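Local coordinates for protein extracellular ligand-binding receptor (PDB 3SG0) that probably serves as the periplasmic solute-binding component of an ABC-type uptake system for lignin-derived aromatic acids and holds benzoylformate in its pocket, at residues A[56-61]-A[317-322]; A[132-137]-A[343-348]; A[323-328]-A[334-339]. All coordinates share one frame; numbering follows the deposited sequence. Where two conformers were deposited one is given.

Contact 1: A[56-61]-A[317-322]; sequences KEIGGE and LVENAI
Ile58, in the short strand 57-58, the outermost strand of a six-stranded sheet, drops its side chain onto one side of helix 306-328, where Glu319 and Ile322 stand about one helical turn apart. The sheet is that of one lobe of a periplasmic-binding-protein fold of the leucine-binding family, and the contact joins its outermost hairpin to a helix that packs on it. That hairpin is a tight one: Ile58 to Glu61 form a type I' turn with glycines at both central positions, closed by two backbone hydrogen bonds between Ile58 and Glu61, and both glycines have positive phi.

From CB, which points at the helix, the isoleucine divides. CG2 lies between the two helix residues: it meets Ile322 CG2 at 3.7 Å and the aliphatic CG of Glu319 at 3.8 Å. The other branch starts at CG1, about equally far from CG and OE2 of Glu319, and runs on to CD1, which settles near Ile322 CD1 at 3.9 Å and Glu319 CB at 4.0 Å. The two isoleucine chains run nearly perpendicular, and each branch of Ile58 meets a methyl of Ile322. Val63 of strand 61-69 and Ile28 of strand 28-34 touch Ile58 and Ile322 respectively.

Glu319 serves this packing with its methylenes while its carboxylate reaches past them. CG is trans to the backbone N (chi1 -179°) and the chain stays extended, which takes the carboxylate past Ile58 CG1 to a water. Glu319 also belongs to a 3-hydroxypyruvate site seen in a crystal structure of this protein, although that ligand is not bound to this chain here. The water bridges the segments, donating to Glu319 OE2 at 2.6 Å and to the carbonyl Glu57 O at 2.9 Å.

Contact 2: A[132-137]-A[343-348]; sequences RRKWVY and QIEKSK
The phenol ring of Tyr137 carries one face against Ile344, whose CG2 methyl sits 3.6 Å from the ring centroid and 12° off the normal. This is a CH-pi contact almost centred on the ring, with Tyr137 CD1 the nearest ring atom to CG2. CB of Ile344 lies farther along, near Tyr137 CZ and CE2, so the branch point follows the ring toward its hydroxyl end. Met117, on the adjoining strand 116-118, touches both residues. The Glu345 carboxylate plane is turned 66° from the ring.

At the hydroxyl end, Tyr137 OH comes within 3.3 Å of Glu345 CB, but its hydrogen bond is to Arg341 O, one turn back in helix 334-344. The contact therefore joins the edge strand 136-138 of the six-stranded sheet in this periplasmic-binding-protein lobe to the C-terminal end of that helix, where Ile344 to Ser347 make a type I turn.

Glu345 carries the charged part. With CG swung opposite the amide nitrogen (chi1 -166°) and the rest extended, its acid comes near the tip of Lys134. Their salt bridge is long, 3.7 Å from Lys134 NZ to Glu345 OE1; a water spans the gap, accepting from Lys134 NZ at 2.8 Å and donating to Glu345 OE2 at 2.7 Å. Each has stronger partners elsewhere: Lys134 NZ bonds to Pro361 O, while Glu345 OE1 is held by His364 NE2 and a salt bridge to Arg341 NH1. With so much positive charge and donor character around it, the carboxylate is probably stabilised as the anion, its link to Lys134 being mainly electrostatic and water-mediated.

Contact 3: A[323-328]-A[334-339]; sequences PAALKA and PEFRAA
Ala325 CB is pressed between two partners from helix 334-344, lying 3.6 Å from Phe336 CE1 and 3.7 Å from Ala339 CB. This is the close part of the contact: the small alanines let the backbones approach until the CA atoms of Ala325 and Ala339 are 4.9 Å apart. Phe336 sends its ring across from the other helix, its first torsion (chi1 -179°) setting CG beside the carbonyl carbon, and the CE1 corner falls beside Leu326 CD2 at 3.6 Å as well. Leu326 and Phe336 extend in the same direction next to each other, although the leucine CB itself starts out away from the facing helix.

Helices 306-328 and 334-344 form a helical hairpin in this periplasmic-binding-protein fold, turning back through only five residues. Over the short segments the axes come to 8.5 Å with 145° between their directions, roughly antiparallel. Thr333 OG1 accepts from Phe336 N near the start of the second helix.

Toward solvent the packing thins. Ala328, an exposed residue, reaches Ala339 only through CB to CB at 4.1 Å, while the carboxylate of Glu335 turns off from the facing helix.

Contacts 1 and 3 share helix 306-328 and lie 11 Å apart between centres; Leu326 CD1 touches Gly59 O of the hairpin turn at 3.5 Å, so the leucine of contact 3 also meets contact 1. Contact 2 takes up the far end of helix 334-344, and contact 3, 13 Å away between centres, lies within the chain loop that contact 2 closes. Contact 2 meets contact 1 directly, with Ala321 CB 3.7 Å from Ile344 CG1. Contacts 1 and 2 thus fasten the helical pair to opposite outermost strands of one sheet. Glu319 of contact 1 is about 5 Å, side chain to side chain, from Arg290 and Thr316 of the 3-hydroxypyruvate site; Thr99, Ala121 and Arg198, which bind benzoylformate, lie outside all six segments.

Contact 1: A[56-61]-A[317-322]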
ATOM      1  N   LYS A  56      -7.563 -13.149  17.838  1.00 18.64           N
ATOM      2  CA  LYS A  56      -8.210 -14.442  17.654  0.56 20.43           C
ATOM      3  C   LYS A  56      -9.635 -14.463  18.197  1.00 15.29           C
ATOM      4  O   LYS A  56     -10.353 -15.446  18.037  1.00 15.58           O
ATOM      5  CB  LYS A  56      -7.368 -15.557  18.277  0.56 27.14           C
ATOM      6  CG  LYS A  56      -6.300 -16.113  17.342  0.56 30.81           C
ATOM      7  CD  LYS A  56      -5.598 -15.005  16.571  0.56 31.08           C
ATOM      8  CE  LYS A  56      -4.704 -15.568  15.477  0.56 21.68           C
ATOM      9  NZ  LYS A  56      -4.012 -14.521  14.651  0.56 12.24           N
ATOM     10  N   GLU A  57     -10.036 -13.366  18.827  1.00 15.51           N
ATOM     11  CA  GLU A  57     -11.406 -13.210  19.295  1.00 15.80           C
ATOM     12  C   GLU A  57     -11.812 -11.752  19.143  1.00 15.43           C
ATOM     13  O   GLU A  57     -11.054 -10.852  19.495  1.00 16.92           O
ATOM     14  CB  GLU A  57     -11.534 -13.641  20.754  1.00 18.59           C
ATOM     15  CG  GLU A  57     -12.949 -13.531  21.298  1.00 31.22           C
ATOM     16  CD  GLU A  57     -13.068 -14.027  22.727  1.00 44.53           C
ATOM     17  OE1 GLU A  57     -12.603 -15.152  23.006  1.00 46.82           O
ATOM     18  OE2 GLU A  57     -13.621 -13.288  23.568  1.00 48.27           O
ATOM     19  N   ILE A  58     -13.007 -11.523  18.611  1.00 14.80           N
ATOM     20  CA  ILE A  58     -13.532 -10.172  18.452  1.00 14.75           C
ATOM     21  C   ILE A  58     -15.018 -10.197  18.763  1.00 13.89           C
ATOM     22  O   ILE A  58     -15.739 -11.054  18.262  1.00 14.79           O
ATOM     23  CB  ILE A  58     -13.343  -9.632  17.017  1.00 13.78           C
ATOM     24  CG1 ILE A  58     -11.861  -9.629  16.617  1.00 13.72           C
ATOM     25  CG2 ILE A  58     -13.934  -8.230  16.908  1.00 16.17           C
ATOM     26  CD1 ILE A  58     -11.626  -9.312  15.141  1.00 15.79           C
ATOM     27  N   GLY A  59     -15.474  -9.261  19.590  1.00 17.03           N
ATOM     28  CA  GLY A  59     -16.888  -9.171  19.925  1.00 16.33           C
ATOM     29  C   GLY A  59     -17.423 -10.419  20.604  1.00 17.55           C
ATOM     30  O   GLY A  59     -18.619 -10.704  20.542  1.00 18.06           O
ATOM     31  N   GLY A  60     -16.533 -11.173  21.244  1.00 18.13           N
ATOM     32  CA  GLY A  60     -16.912 -12.398  21.926  1.00 21.82           C
ATOM     33  C   GLY A  60     -16.937 -13.627  21.034  1.00 24.93           C
ATOM     34  O   GLY A  60     -17.253 -14.729  21.489  1.00 26.90           O
ATOM     35  N   GLU A  61     -16.599 -13.443  19.761  1.00 17.93           N
ATOM     36  CA  GLU A  61     -16.598 -14.541  18.805  1.00 17.75           C
ATOM     37  C   GLU A  61     -15.183 -14.917  18.415  1.00 15.87           C
ATOM     38  O   GLU A  61     -14.317 -14.048  18.271  1.00 16.01           O
ATOM     39  CB  GLU A  61     -17.357 -14.147  17.537  1.00 21.93           C
ATOM     40  CG  GLU A  61     -18.835 -13.883  17.737  1.00 29.90           C
ATOM     41  CD  GLU A  61     -19.626 -15.155  17.945  1.00 39.96           C
ATOM     42  OE1 GLU A  61     -19.263 -16.188  17.341  1.00 42.91           O
ATOM     43  OE2 GLU A  61     -20.608 -15.121  18.713  1.00 41.65           O
ATOM     44  N   LEU A 317      -9.966  -1.740  11.130  1.00  8.57           N
ATOM     45  CA  LEU A 317     -11.283  -1.360  10.634  1.00  8.30           C
ATOM     46  C   LEU A 317     -12.295  -2.489  10.793  1.00  8.47           C
ATOM     47  O   LEU A 317     -13.435  -2.260  11.206  1.00  8.80           O
ATOM     48  CB  LEU A 317     -11.213  -0.945   9.165  1.00  8.85           C
ATOM     49  CG  LEU A 317     -10.506   0.378   8.884  1.00  8.37           C
ATOM     50  CD1 LEU A 317     -10.309   0.560   7.394  1.00 10.82           C
ATOM     51  CD2 LEU A 317     -11.290   1.546   9.452  1.00 12.37           C
ATOM     52  N   VAL A 318     -11.903  -3.704  10.443  1.00  7.81           N
ATOM     53  CA  VAL A 318     -12.815  -4.834  10.542  1.00  8.40           C
ATOM     54  C   VAL A 318     -13.196  -5.090  11.999  1.00  8.75           C
ATOM     55  O   VAL A 318     -14.376  -5.265  12.329  1.00  9.42           O
ATOM     56  CB  VAL A 318     -12.196  -6.089   9.910  1.00  8.30           C
ATOM     57  CG1 VAL A 318     -13.049  -7.306  10.174  1.00 10.61           C
ATOM     58  CG2 VAL A 318     -12.027  -5.884   8.412  1.00 10.04           C
ATOM     59  N   GLU A 319     -12.198  -5.114  12.871  1.00  9.16           N
ATOM     60  CA  GLU A 319     -12.430  -5.332  14.289  1.00  9.42           C
ATOM     61  C   GLU A 319     -13.370  -4.281  14.862  1.00  9.21           C
ATOM     62  O   GLU A 319     -14.231  -4.598  15.689  1.00 10.20           O
ATOM     63  CB  GLU A 319     -11.097  -5.335  15.046  1.00 10.98           C
ATOM     64  CG  GLU A 319     -11.203  -5.572  16.538  1.00 14.48           C
ATOM     65  CD  GLU A 319      -9.840  -5.697  17.197  1.00 18.44           C
ATOM     66  OE1 GLU A 319      -8.904  -4.991  16.764  1.00 22.19           O
ATOM     67  OE2 GLU A 319      -9.701  -6.500  18.144  1.00 20.69           O
ATOM     68  N   ASN A 320     -13.212  -3.032  14.438  1.00  9.76           N
ATOM     69  CA  ASN A 320     -14.058  -1.957  14.929  1.00 10.61           C
ATOM     70  C   ASN A 320     -15.493  -2.109  14.476  1.00 10.56           C
ATOM     71  O   ASN A 320     -16.398  -1.646  15.167  1.00 12.72           O
ATOM     72  CB  ASN A 320     -13.521  -0.592  14.504  1.00 10.92           C
ATOM     73  CG  ASN A 320     -12.282  -0.188  15.280  1.00 12.14           C
ATOM     74  OD1 ASN A 320     -11.916  -0.823  16.272  1.00 13.99           O
ATOM     75  ND2 ASN A 320     -11.632   0.874  14.836  1.00 12.13           N
ATOM     76  N   ALA A 321     -15.710  -2.754  13.334  1.00  9.49           N
ATOM     77  CA  ALA A 321     -17.043  -2.895  12.756  1.00 10.15           C
ATOM     78  C   ALA A 321     -17.792  -4.124  13.261  1.00 10.25           C
ATOM     79  O   ALA A 321     -19.025  -4.170  13.212  1.00 10.77           O
ATOM     80  CB  ALA A 321     -16.931  -2.962  11.252  1.00 10.58           C
ATOM     81  N   ILE A 322     -17.066  -5.130  13.725  1.00 10.22           N
ATOM     82  CA  ILE A 322     -17.679  -6.408  14.064  1.00 11.24           C
ATOM     83  C   ILE A 322     -18.726  -6.361  15.189  1.00 10.72           C
ATOM     84  O   ILE A 322     -19.774  -6.980  15.065  1.00 10.88           O
ATOM     85  CB  ILE A 322     -16.596  -7.488  14.306  1.00 11.99           C
ATOM     86  CG1 ILE A 322     -16.104  -8.036  12.957  1.00 12.53           C
ATOM     87  CG2 ILE A 322     -17.130  -8.619  15.182  1.00 12.05           C
ATOM     88  CD1 ILE A 322     -14.828  -8.863  13.025  1.00 14.52           C
TER
HETATM   89  O   HOH W   1     -11.016  -8.006  19.875  1.00 28.04           O

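Contact 2: A[132-137]-A[343-348]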
ATOM      1  N   ARG A 132     -19.652  -1.441  -7.464  1.00  9.64           N
ATOM      2  CA  ARG A 132     -18.813  -2.573  -7.074  0.78  9.32           C
ATOM      3  C   ARG A 132     -17.841  -2.180  -5.969  1.00  9.13           C
ATOM      4  O   ARG A 132     -17.636  -2.915  -5.001  1.00  8.88           O
ATOM      5  CB  ARG A 132     -18.051  -3.107  -8.286  0.78 11.17           C
ATOM      6  CG  ARG A 132     -18.947  -3.847  -9.271  0.78 17.93           C
ATOM      7  CD  ARG A 132     -18.286  -3.993 -10.628  0.78 24.47           C
ATOM      8  NE  ARG A 132     -18.088  -2.695 -11.265  0.78 26.32           N
ATOM      9  CZ  ARG A 132     -16.991  -2.342 -11.924  0.78 27.35           C
ATOM     10  NH1 ARG A 132     -15.983  -3.192 -12.043  0.78 30.74           N
ATOM     11  NH2 ARG A 132     -16.904  -1.138 -12.469  0.78 28.61           N
ATOM     12  N   ARG A 133     -17.230  -1.009  -6.129  1.00  8.89           N
ATOM     13  CA  ARG A 133     -16.303  -0.476  -5.147  1.00  8.36           C
ATOM     14  C   ARG A 133     -16.999  -0.150  -3.828  1.00  8.68           C
ATOM     15  O   ARG A 133     -16.333   0.070  -2.815  1.00  8.12           O
ATOM     16  CB  ARG A 133     -15.533   0.708  -5.740  1.00  9.04           C
ATOM     17  CG  ARG A 133     -14.528   0.261  -6.790  1.00  9.19           C
ATOM     18  CD  ARG A 133     -14.126   1.386  -7.739  1.00  8.89           C
ATOM     19  NE  ARG A 133     -12.987   0.993  -8.566  1.00  9.56           N
ATOM     20  CZ  ARG A 133     -13.042   0.199  -9.629  1.00  9.59           C
ATOM     21  NH1 ARG A 133     -14.209  -0.270 -10.067  1.00 10.94           N
ATOM     22  NH2 ARG A 133     -11.921  -0.123 -10.262  1.00 11.33           N
ATOM     23  N   LYS A 134     -18.339  -0.172  -3.808  1.00  9.25           N
ATOM     24  CA  LYS A 134     -19.074  -0.104  -2.549  1.00  8.99           C
ATOM     25  C   LYS A 134     -18.636  -1.193  -1.585  1.00  8.66           C
ATOM     26  O   LYS A 134     -18.805  -1.054  -0.376  1.00  9.31           O
ATOM     27  CB  LYS A 134     -20.578  -0.265  -2.765  1.00 12.26           C
ATOM     28  CG  LYS A 134     -21.317   1.002  -3.066  1.00 12.83           C
ATOM     29  CD  LYS A 134     -21.298   1.993  -1.921  1.00 11.48           C
ATOM     30  CE  LYS A 134     -21.872   3.277  -2.441  1.00 11.92           C
ATOM     31  NZ  LYS A 134     -21.755   4.332  -1.424  1.00 14.06           N
ATOM     32  N   TRP A 135     -18.128  -2.298  -2.129  1.00  7.93           N
ATOM     33  CA  TRP A 135     -17.718  -3.440  -1.321  1.00  8.28           C
ATOM     34  C   TRP A 135     -16.241  -3.411  -0.936  1.00  8.00           C
ATOM     35  O   TRP A 135     -15.788  -4.313  -0.240  1.00  9.64           O
ATOM     36  CB  TRP A 135     -18.075  -4.754  -2.041  1.00  8.86           C
ATOM     37  CG  TRP A 135     -19.551  -4.942  -2.109  1.00  7.94           C
ATOM     38  CD1 TRP A 135     -20.378  -4.582  -3.126  1.00  9.26           C
ATOM     39  CD2 TRP A 135     -20.384  -5.475  -1.079  1.00  8.46           C
ATOM     40  NE1 TRP A 135     -21.680  -4.870  -2.800  1.00  9.57           N
ATOM     41  CE2 TRP A 135     -21.710  -5.425  -1.547  1.00  9.34           C
ATOM     42  CE3 TRP A 135     -20.134  -6.006   0.195  1.00  8.79           C
ATOM     43  CZ2 TRP A 135     -22.787  -5.876  -0.785  1.00 10.33           C
ATOM     44  CZ3 TRP A 135     -21.203  -6.458   0.948  1.00  9.88           C
ATOM     45  CH2 TRP A 135     -22.513  -6.385   0.458  1.00 10.43           C
ATOM     46  N   VAL A 136     -15.500  -2.389  -1.355  1.00  7.27           N
ATOM     47  CA  VAL A 136     -14.050  -2.378  -1.205  1.00  7.31           C
ATOM     48  C   VAL A 136     -13.596  -1.236  -0.305  1.00  7.41           C
ATOM     49  O   VAL A 136     -14.075  -0.105  -0.442  1.00  7.79           O
ATOM     50  CB  VAL A 136     -13.377  -2.226  -2.590  1.00  7.59           C
ATOM     51  CG1 VAL A 136     -11.852  -2.319  -2.481  1.00  9.11           C
ATOM     52  CG2 VAL A 136     -13.910  -3.272  -3.546  1.00  9.25           C
ATOM     53  N   TYR A 137     -12.674  -1.530   0.609  1.00  6.99           N
ATOM     54  CA  TYR A 137     -12.048  -0.518   1.461  1.00  7.08           C
ATOM     55  C   TYR A 137     -10.543  -0.610   1.303  1.00  6.95           C
ATOM     56  O   TYR A 137     -10.019  -1.646   0.877  1.00  7.72           O
ATOM     57  CB  TYR A 137     -12.478  -0.694   2.921  1.00  7.06           C
ATOM     58  CG  TYR A 137     -13.945  -0.431   3.083  1.00  7.48           C
ATOM     59  CD1 TYR A 137     -14.421   0.868   3.193  1.00  8.35           C
ATOM     60  CD2 TYR A 137     -14.869  -1.467   3.060  1.00  8.33           C
ATOM     61  CE1 TYR A 137     -15.769   1.122   3.316  1.00  8.10           C
ATOM     62  CE2 TYR A 137     -16.225  -1.217   3.163  1.00  8.57           C
ATOM     63  CZ  TYR A 137     -16.664   0.084   3.287  1.00  8.45           C
ATOM     64  OH  TYR A 137     -18.009   0.378   3.387  1.00  9.42           O
ATOM     65  N   GLN A 343     -20.927  -0.759   8.206  1.00  9.56           N
ATOM     66  CA  GLN A 343     -20.297  -0.156   9.367  1.00 10.42           C
ATOM     67  C   GLN A 343     -18.941   0.479   9.054  1.00  9.66           C
ATOM     68  O   GLN A 343     -18.620   1.549   9.576  1.00 10.65           O
ATOM     69  CB  GLN A 343     -20.157  -1.189  10.483  1.00 12.02           C
ATOM     70  CG  GLN A 343     -21.482  -1.626  11.092  1.00 16.41           C
ATOM     71  CD  GLN A 343     -22.283  -0.454  11.633  1.00 19.20           C
ATOM     72  OE1 GLN A 343     -21.784   0.329  12.443  1.00 17.54           O
ATOM     73  NE2 GLN A 343     -23.524  -0.313  11.171  1.00 25.01           N
ATOM     74  N   ILE A 344     -18.126  -0.156   8.212  1.00  9.35           N
ATOM     75  CA  ILE A 344     -16.804   0.405   7.931  1.00  9.47           C
ATOM     76  C   ILE A 344     -16.948   1.771   7.259  1.00  9.11           C
ATOM     77  O   ILE A 344     -16.166   2.683   7.499  1.00 10.09           O
ATOM     78  CB  ILE A 344     -15.940  -0.554   7.105  1.00  8.35           C
ATOM     79  CG1 ILE A 344     -15.670  -1.823   7.921  1.00 10.02           C
ATOM     80  CG2 ILE A 344     -14.641   0.128   6.703  1.00  9.41           C
ATOM     81  CD1 ILE A 344     -14.908  -2.897   7.169  1.00 10.33           C
ATOM     82  N   GLU A 345     -17.989   1.907   6.445  1.00  9.63           N
ATOM     83  CA  GLU A 345     -18.294   3.131   5.726  1.00 10.56           C
ATOM     84  C   GLU A 345     -18.546   4.315   6.654  1.00 10.67           C
ATOM     85  O   GLU A 345     -18.478   5.463   6.215  1.00 11.92           O
ATOM     86  CB  GLU A 345     -19.536   2.864   4.869  1.00 12.59           C
ATOM     87  CG  GLU A 345     -19.854   3.874   3.809  1.00 14.05           C
ATOM     88  CD  GLU A 345     -20.782   3.273   2.777  1.00 12.03           C
ATOM     89  OE1 GLU A 345     -20.297   2.989   1.670  1.00 10.78           O
ATOM     90  OE2 GLU A 345     -21.987   3.069   3.074  1.00 13.47           O
ATOM     91  N   LYS A 346     -18.838   4.024   7.920  1.00 10.60           N
ATOM     92  CA  LYS A 346     -19.155   5.042   8.925  1.00 12.37           C
ATOM     93  C   LYS A 346     -17.960   5.397   9.803  1.00 13.48           C
ATOM     94  O   LYS A 346     -18.072   6.249  10.688  1.00 14.60           O
ATOM     95  CB  LYS A 346     -20.285   4.554   9.828  1.00 13.95           C
ATOM     96  CG  LYS A 346     -21.567   4.209   9.102  1.00 15.01           C
ATOM     97  CD  LYS A 346     -22.575   3.608  10.071  1.00 19.98           C
ATOM     98  CE  LYS A 346     -23.772   3.032   9.346  1.00 27.17           C
ATOM     99  NZ  LYS A 346     -24.729   2.423  10.312  1.00 30.30           N
ATOM    100  N   SER A 347     -16.824   4.744   9.583  1.00 10.98           N
ATOM    101  CA  SER A 347     -15.640   4.973  10.413  1.00 11.25           C
ATOM    102  C   SER A 347     -15.129   6.403  10.269  1.00 10.71           C
ATOM    103  O   SER A 347     -14.936   6.883   9.158  1.00 12.10           O
ATOM    104  CB  SER A 347     -14.549   3.967  10.042  1.00 11.36           C
ATOM    105  OG  SER A 347     -13.400   4.130  10.857  1.00 10.80           O
ATOM    106  N   LYS A 348     -14.896   7.074  11.397  1.00 12.39           N
ATOM    107  CA  LYS A 348     -14.505   8.484  11.405  1.00 12.81           C
ATOM    108  C   LYS A 348     -13.364   8.763  12.371  1.00 12.10           C
ATOM    109  O   LYS A 348     -13.226   8.092  13.396  1.00 13.14           O
ATOM    110  CB  LYS A 348     -15.690   9.379  11.810  1.00 15.90           C
ATOM    111  CG  LYS A 348     -16.957   9.221  10.986  1.00 19.18           C
ATOM    112  CD  LYS A 348     -16.785   9.719   9.561  1.00 25.00           C
ATOM    113  CE  LYS A 348     -18.123   9.731   8.828  1.00 29.98           C
ATOM    114  NZ  LYS A 348     -17.995  10.257   7.441  1.00 30.49           N
TER
HETATM  115  O   HOH W   2     -23.366   3.539   0.768  1.00 14.92           O

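Contact 3: A[323-328]-A[334-339]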
ATOM      1  N   PRO A 323     -18.461  -5.633  16.284  1.00 11.44           N
ATOM      2  CA  PRO A 323     -19.472  -5.651  17.349  1.00 12.41           C
ATOM      3  C   PRO A 323     -20.838  -5.149  16.868  1.00 11.42           C
ATOM      4  O   PRO A 323     -21.865  -5.746  17.198  1.00 12.34           O
ATOM      5  CB  PRO A 323     -18.855  -4.746  18.417  1.00 14.51           C
ATOM      6  CG  PRO A 323     -17.370  -4.972  18.243  1.00 15.68           C
ATOM      7  CD  PRO A 323     -17.190  -5.041  16.743  1.00 12.35           C
ATOM      8  N   ALA A 324     -20.869  -4.072  16.094  1.00 11.71           N
ATOM      9  CA  ALA A 324     -22.140  -3.608  15.552  1.00 11.94           C
ATOM     10  C   ALA A 324     -22.753  -4.636  14.608  1.00 11.25           C
ATOM     11  O   ALA A 324     -23.965  -4.873  14.633  1.00 11.98           O
ATOM     12  CB  ALA A 324     -21.979  -2.262  14.852  1.00 14.69           C
ATOM     13  N   ALA A 325     -21.927  -5.271  13.785  1.00 11.12           N
ATOM     14  CA  ALA A 325     -22.434  -6.260  12.849  1.00 10.26           C
ATOM     15  C   ALA A 325     -23.056  -7.467  13.564  1.00 11.16           C
ATOM     16  O   ALA A 325     -24.032  -8.048  13.090  1.00 11.52           O
ATOM     17  CB  ALA A 325     -21.327  -6.694  11.891  1.00 10.90           C
ATOM     18  N   LEU A 326     -22.477  -7.841  14.704  1.00 10.14           N
ATOM     19  CA  LEU A 326     -22.983  -8.959  15.494  1.00 10.82           C
ATOM     20  C   LEU A 326     -24.360  -8.673  16.075  1.00 10.56           C
ATOM     21  O   LEU A 326     -25.071  -9.599  16.451  1.00 12.14           O
ATOM     22  CB  LEU A 326     -22.010  -9.319  16.620  1.00 11.32           C
ATOM     23  CG  LEU A 326     -20.726 -10.007  16.166  1.00 11.65           C
ATOM     24  CD1 LEU A 326     -19.709 -10.019  17.293  1.00 13.46           C
ATOM     25  CD2 LEU A 326     -20.999 -11.421  15.651  1.00 13.57           C
ATOM     26  N   LYS A 327     -24.737  -7.402  16.178  1.00 10.66           N
ATOM     27  CA  LYS A 327     -26.074  -7.058  16.666  1.00 11.64           C
ATOM     28  C   LYS A 327     -27.115  -7.287  15.585  1.00 12.08           C
ATOM     29  O   LYS A 327     -28.308  -7.400  15.879  1.00 14.33           O
ATOM     30  CB  LYS A 327     -26.133  -5.606  17.117  1.00 11.51           C
ATOM     31  CG  LYS A 327     -25.127  -5.255  18.184  1.00 12.40           C
ATOM     32  CD  LYS A 327     -25.359  -3.853  18.724  1.00 14.66           C
ATOM     33  CE  LYS A 327     -24.252  -3.447  19.683  1.00 19.47           C
ATOM     34  NZ  LYS A 327     -24.380  -2.023  20.084  1.00 19.41           N
ATOM     35  N   ALA A 328     -26.654  -7.354  14.339  1.00 12.26           N
ATOM     36  CA  ALA A 328     -27.544  -7.452  13.186  1.00 12.01           C
ATOM     37  C   ALA A 328     -27.766  -8.877  12.701  1.00 12.07           C
ATOM     38  O   ALA A 328     -28.848  -9.210  12.219  1.00 13.89           O
ATOM     39  CB  ALA A 328     -27.030  -6.587  12.042  1.00 14.51           C
ATOM     40  N   PRO A 334     -24.930 -13.607   4.678  1.00 12.26           N
ATOM     41  CA  PRO A 334     -24.781 -12.382   3.887  1.00 12.77           C
ATOM     42  C   PRO A 334     -25.142 -11.144   4.701  1.00 10.83           C
ATOM     43  O   PRO A 334     -24.548 -10.097   4.508  1.00 11.19           O
ATOM     44  CB  PRO A 334     -25.779 -12.573   2.741  1.00 14.67           C
ATOM     45  CG  PRO A 334     -26.056 -14.032   2.691  1.00 20.57           C
ATOM     46  CD  PRO A 334     -25.847 -14.580   4.063  1.00 15.07           C
ATOM     47  N   GLU A 335     -26.098 -11.265   5.611  1.00 11.01           N
ATOM     48  CA  GLU A 335     -26.510 -10.121   6.418  1.00 11.78           C
ATOM     49  C   GLU A 335     -25.376  -9.605   7.310  1.00 10.73           C
ATOM     50  O   GLU A 335     -25.233  -8.405   7.513  1.00 10.59           O
ATOM     51  CB  GLU A 335     -27.749 -10.469   7.253  1.00 12.95           C
ATOM     52  CG  GLU A 335     -29.014 -10.702   6.428  1.00 16.60           C
ATOM     53  CD  GLU A 335     -29.086 -12.074   5.762  1.00 16.55           C
ATOM     54  OE1 GLU A 335     -28.296 -12.983   6.098  1.00 15.34           O
ATOM     55  OE2 GLU A 335     -29.963 -12.252   4.889  1.00 24.48           O
ATOM     56  N   PHE A 336     -24.570 -10.515   7.846  1.00 10.45           N
ATOM     57  CA  PHE A 336     -23.415 -10.130   8.654  1.00 10.57           C
ATOM     58  C   PHE A 336     -22.369  -9.417   7.797  1.00  9.32           C
ATOM     59  O   PHE A 336     -21.834  -8.377   8.178  1.00  9.63           O
ATOM     60  CB  PHE A 336     -22.827 -11.375   9.320  1.00 10.72           C
ATOM     61  CG  PHE A 336     -21.644 -11.111  10.212  1.00 10.10           C
ATOM     62  CD1 PHE A 336     -21.803 -10.478  11.435  1.00 11.88           C
ATOM     63  CD2 PHE A 336     -20.384 -11.548   9.851  1.00 11.05           C
ATOM     64  CE1 PHE A 336     -20.713 -10.258  12.262  1.00 12.81           C
ATOM     65  CE2 PHE A 336     -19.296 -11.344  10.678  1.00 11.73           C
ATOM     66  CZ  PHE A 336     -19.459 -10.696  11.883  1.00 11.59           C
ATOM     67  N   ARG A 337     -22.091  -9.974   6.626  1.00  9.58           N
ATOM     68  CA  ARG A 337     -21.145  -9.347   5.709  1.00  9.83           C
ATOM     69  C   ARG A 337     -21.616  -7.953   5.294  1.00  9.84           C
ATOM     70  O   ARG A 337     -20.820  -7.026   5.205  1.00  9.43           O
ATOM     71  CB  ARG A 337     -20.932 -10.218   4.479  1.00 10.03           C
ATOM     72  CG  ARG A 337     -20.401 -11.599   4.817  1.00 10.33           C
ATOM     73  CD  ARG A 337     -19.841 -12.322   3.617  1.00 11.08           C
ATOM     74  NE  ARG A 337     -20.775 -12.421   2.504  1.00 11.67           N
ATOM     75  CZ  ARG A 337     -21.606 -13.436   2.302  1.00 11.85           C
ATOM     76  NH1 ARG A 337     -21.670 -14.448   3.165  1.00 13.04           N
ATOM     77  NH2 ARG A 337     -22.401 -13.423   1.237  1.00 14.56           N
ATOM     78  N   ALA A 338     -22.912  -7.816   5.031  1.00  9.89           N
ATOM     79  CA  ALA A 338     -23.468  -6.531   4.625  1.00  9.79           C
ATOM     80  C   ALA A 338     -23.371  -5.528   5.768  1.00  9.56           C
ATOM     81  O   ALA A 338     -23.137  -4.345   5.547  1.00  9.77           O
ATOM     82  CB  ALA A 338     -24.914  -6.684   4.157  1.00 11.39           C
ATOM     83  N   ALA A 339     -23.570  -5.998   7.000  1.00  9.48           N
ATOM     84  CA  ALA A 339     -23.467  -5.122   8.157  1.00  9.97           C
ATOM     85  C   ALA A 339     -22.032  -4.634   8.332  1.00  8.96           C
ATOM     86  O   ALA A 339     -21.800  -3.476   8.654  1.00  9.60           O
ATOM     87  CB  ALA A 339     -23.963  -5.821   9.416  1.00 10.43           C
TER